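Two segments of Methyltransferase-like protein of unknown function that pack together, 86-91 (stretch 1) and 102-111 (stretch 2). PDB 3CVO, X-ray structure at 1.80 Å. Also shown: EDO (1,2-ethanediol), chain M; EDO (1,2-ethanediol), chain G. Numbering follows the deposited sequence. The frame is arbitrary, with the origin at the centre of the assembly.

Stretch 1 (86-91) WTDIGP
Stretch 2 (102-111) AKWRSYPDYP

The contact between residues 86-91 and 102-111 of this methyltransferase-like protein illustrates how an irregular segment and one made of a 3-10 segment, a turn and the start of a helix can pack through side-chain apposition and bridging water, without a single direct hydrogen bond between them. The interface is small, burying 416 Å² over both sides, and the two segments run antiparallel in register: the CA atoms of Gly-90 and Lys-103 lie 5.3 Å apart, and those of Thr-87 and Tyr-110 lie 6.1 Å apart.

Stretch 1 is extended up to Asp-88 (phi/psi -120/110 at Thr-87, -72/110 at Asp-88), bends at Ile-89 (-121/23), and opens again at Gly-90 (92/179). At those last angles a CB would be jammed against the carbonyl oxygen of Ile-89, so the backbone by itself calls for glycine; an ideal CB would also come within 3.4 Å of Lys-103 CG. A hydrogen bond from Gly-90 N to Asp-88 OD1 at 3.0 Å spans the bend, with Asp-88 in the t rotamer (chi1 -172°, chi2 0°).

Stretch 2 is compact, and its turns are secured by its own backbone. Ser-106 N donates to Lys-103 O at 2.8 Å and Tyr-107 N to Trp-104 O at 3.1 Å around a 3-10 segment. A type I turn from Ser-106 to Asp-109 follows, closed by Asp-109 N to Ser-106 O at 3.0 Å, and the chain then passes into a helix.

Ile-89 is the residue most covered by the partner segment, with 91 Å² of its surface hidden. In the p, t rotamer (60°, 178°) it places CB 3.9 Å from Tyr-107 CD1 and CG2 4.1 Å from Tyr-110 CB. Tyr-107 (m, chi1 -74°, chi2 -11°) presents its ring edge to the Ile-89 carbonyl, CE1 lying 3.5 Å from Ile-89 O, whereas Tyr-110 is t (chi1 -176°, chi2 -79°). Farther along, Thr-87 (m, -52°) points toward stretch 2 and sets CG2 3.8 Å from Asp-109 O and 3.9 Å from Tyr-110 CA.

Lys-103 (m, t, p, with chi4 near 108°) lays its aliphatic chain along the bend: CB is 3.6 Å from Ile-89 C, and CD is 3.6 Å from Gly-90 N. Its NZ is 4.0 Å from Asp-88 OD2, a separation of opposite charges beyond a salt bridge.

Water supplies the polar links that direct bonding does not. One molecule donates to both Asp-88 O and Asp-109 OD2, each 2.7 Å from the water oxygen, with Asp-109 in the m rotamer (-70°). It also hydrogen-bonds at 2.8 Å to O2 of an ethanediol, which accepts from Asp-88 N at 3.1 Å. A second water accepts from Lys-103 N at 3.0 Å and lies 2.8 Å from Ile-89 O, to which it can donate. The general lesson is that close apolar packing and water bridges can together join segments whose backbones never pair.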

# COMPACT_ATOMS: atom_id res chain seq x y z
N TRP A 86 -20.85 0.16 7.23
CA TRP A 86 -20.86 -0.06 5.77
C TRP A 86 -19.64 0.68 5.20
O TRP A 86 -19.47 1.86 5.40
CB TRP A 86 -22.16 0.34 5.09
CG TRP A 86 -22.01 0.16 3.63
CD1 TRP A 86 -21.66 -0.99 2.97
CD2 TRP A 86 -22.06 1.18 2.65
NE1 TRP A 86 -21.52 -0.75 1.64
CE2 TRP A 86 -21.77 0.57 1.40
CE3 TRP A 86 -22.30 2.55 2.69
CZ2 TRP A 86 -21.74 1.29 0.23
CZ3 TRP A 86 -22.30 3.24 1.52
CH2 TRP A 86 -22.04 2.61 0.30
N THR A 87 -18.78 -0.09 4.56
CA THR A 87 -17.56 0.39 3.95
C THR A 87 -17.62 0.09 2.46
O THR A 87 -17.58 -1.03 2.04
CB THR A 87 -16.36 -0.25 4.66
OG1 THR A 87 -16.53 -0.03 6.08
CG2 THR A 87 -15.03 0.34 4.21
N ASP A 88 -17.75 1.17 1.70
CA ASP A 88 -18.08 1.21 0.26
C ASP A 88 -16.91 0.75 -0.58
O ASP A 88 -15.84 1.41 -0.64
CB ASP A 88 -18.46 2.64 -0.13
CG ASP A 88 -19.00 2.76 -1.53
OD1 ASP A 88 -19.10 1.76 -2.23
OD2 ASP A 88 -19.38 3.89 -1.91
N ILE A 89 -17.09 -0.43 -1.17
CA ILE A 89 -16.09 -0.97 -2.12
C ILE A 89 -16.71 -1.20 -3.47
O ILE A 89 -16.21 -1.98 -4.30
CB ILE A 89 -15.38 -2.24 -1.64
CG1 ILE A 89 -16.40 -3.36 -1.40
CG2 ILE A 89 -14.50 -1.98 -0.40
CD1 ILE A 89 -15.82 -4.67 -0.98
N GLY A 90 -17.79 -0.46 -3.68
CA GLY A 90 -18.61 -0.53 -4.88
C GLY A 90 -19.75 -1.52 -4.73
O GLY A 90 -19.91 -2.18 -3.71
N PRO A 91 -20.56 -1.64 -5.77
CA PRO A 91 -21.66 -2.62 -5.68
C PRO A 91 -21.18 -4.04 -5.51
O PRO A 91 -20.18 -4.46 -6.07
CB PRO A 91 -22.40 -2.44 -7.01
CG PRO A 91 -22.21 -0.96 -7.34
CD PRO A 91 -20.79 -0.62 -6.81
N ALA A 102 -14.77 -1.23 -10.23
CA ALA A 102 -15.03 0.23 -10.33
C ALA A 102 -14.35 0.98 -9.19
O ALA A 102 -13.71 2.00 -9.41
CB ALA A 102 -16.51 0.56 -10.36
N LYS A 103 -14.47 0.45 -7.96
CA LYS A 103 -14.00 1.16 -6.77
C LYS A 103 -12.69 0.66 -6.26
O LYS A 103 -12.44 0.68 -5.09
CB LYS A 103 -15.08 1.20 -5.67
CG LYS A 103 -16.23 2.13 -6.13
CD LYS A 103 -17.00 2.84 -5.02
CE LYS A 103 -16.14 3.58 -4.00
NZ LYS A 103 -16.19 5.06 -4.09
N TRP A 104 -11.85 0.21 -7.16
CA TRP A 104 -10.55 -0.35 -6.77
C TRP A 104 -9.73 0.62 -5.96
O TRP A 104 -9.01 0.20 -5.06
CB TRP A 104 -9.75 -0.89 -7.98
CG TRP A 104 -9.23 0.08 -8.97
CD1 TRP A 104 -9.80 0.44 -10.15
CD2 TRP A 104 -8.00 0.82 -8.87
NE1 TRP A 104 -8.98 1.33 -10.81
CE2 TRP A 104 -7.85 1.53 -10.05
CE3 TRP A 104 -6.97 0.86 -7.92
CZ2 TRP A 104 -6.76 2.39 -10.27
CZ3 TRP A 104 -5.87 1.67 -8.16
CH2 TRP A 104 -5.79 2.44 -9.30
N ARG A 105 -9.89 1.92 -6.23
CA ARG A 105 -9.06 2.93 -5.50
C ARG A 105 -9.52 3.04 -4.06
O ARG A 105 -8.78 3.52 -3.24
CB ARG A 105 -9.11 4.30 -6.18
CG ARG A 105 -8.42 4.32 -7.53
CD ARG A 105 -8.70 5.57 -8.32
NE ARG A 105 -8.24 5.51 -9.70
CZ ARG A 105 -8.97 5.04 -10.70
NH1 ARG A 105 -10.19 4.57 -10.47
NH2 ARG A 105 -8.47 5.00 -11.91
N SER A 106 -10.69 2.47 -3.75
CA SER A 106 -11.24 2.48 -2.38
C SER A 106 -11.07 1.17 -1.64
O SER A 106 -11.36 1.07 -0.45
CB SER A 106 -12.73 2.84 -2.39
OG SER A 106 -12.91 4.13 -2.90
N TYR A 107 -10.49 0.19 -2.29
CA TYR A 107 -10.40 -1.12 -1.66
C TYR A 107 -9.66 -1.13 -0.31
O TYR A 107 -10.07 -1.84 0.63
CB TYR A 107 -9.80 -2.19 -2.58
CG TYR A 107 -10.70 -2.68 -3.69
CD1 TYR A 107 -12.04 -2.37 -3.72
CD2 TYR A 107 -10.21 -3.52 -4.69
CE1 TYR A 107 -12.85 -2.86 -4.73
CE2 TYR A 107 -11.01 -4.01 -5.70
CZ TYR A 107 -12.34 -3.68 -5.71
OH TYR A 107 -13.17 -4.21 -6.70
N PRO A 108 -8.53 -0.39 -0.20
CA PRO A 108 -7.78 -0.37 1.04
C PRO A 108 -8.56 0.13 2.25
O PRO A 108 -8.23 -0.18 3.38
CB PRO A 108 -6.58 0.52 0.70
CG PRO A 108 -6.47 0.42 -0.81
CD PRO A 108 -7.88 0.46 -1.23
N ASP A 109 -9.63 0.85 1.98
CA ASP A 109 -10.47 1.39 3.06
C ASP A 109 -11.05 0.26 3.88
O ASP A 109 -11.31 0.44 5.05
CB ASP A 109 -11.67 2.15 2.52
CG ASP A 109 -11.32 3.46 1.86
OD1 ASP A 109 -10.16 3.87 1.82
OD2 ASP A 109 -12.27 4.07 1.31
N TYR A 110 -11.30 -0.87 3.24
CA TYR A 110 -11.97 -2.00 3.92
C TYR A 110 -11.08 -2.54 5.05
O TYR A 110 -11.48 -2.51 6.23
CB TYR A 110 -12.42 -3.07 2.95
CG TYR A 110 -13.19 -4.19 3.55
CD1 TYR A 110 -12.53 -5.21 4.24
CD2 TYR A 110 -14.56 -4.24 3.47
CE1 TYR A 110 -13.22 -6.24 4.81
CE2 TYR A 110 -15.25 -5.29 3.99
CZ TYR A 110 -14.58 -6.29 4.67
OH TYR A 110 -15.29 -7.35 5.20
N PRO A 111 -9.85 -2.99 4.71
CA PRO A 111 -8.99 -3.41 5.81
C PRO A 111 -8.56 -2.28 6.74
O PRO A 111 -8.39 -2.49 7.95
CB PRO A 111 -7.78 -4.06 5.09
CG PRO A 111 -7.79 -3.57 3.75
CD PRO A 111 -9.26 -3.30 3.39
C1 EDO M . -18.52 5.18 2.40
O1 EDO M . -19.93 5.37 2.57
C2 EDO M . -18.06 3.97 3.21
O2 EDO M . -16.62 3.76 2.97
C1 EDO G . -12.73 3.01 -12.48
O1 EDO G . -11.69 3.84 -13.04
C2 EDO G . -13.81 3.81 -11.78
O2 EDO G . -14.25 4.89 -12.62
O HOH W 1 -14.84 3.43 0.89
O HOH W 2 -15.87 -2.02 -7.03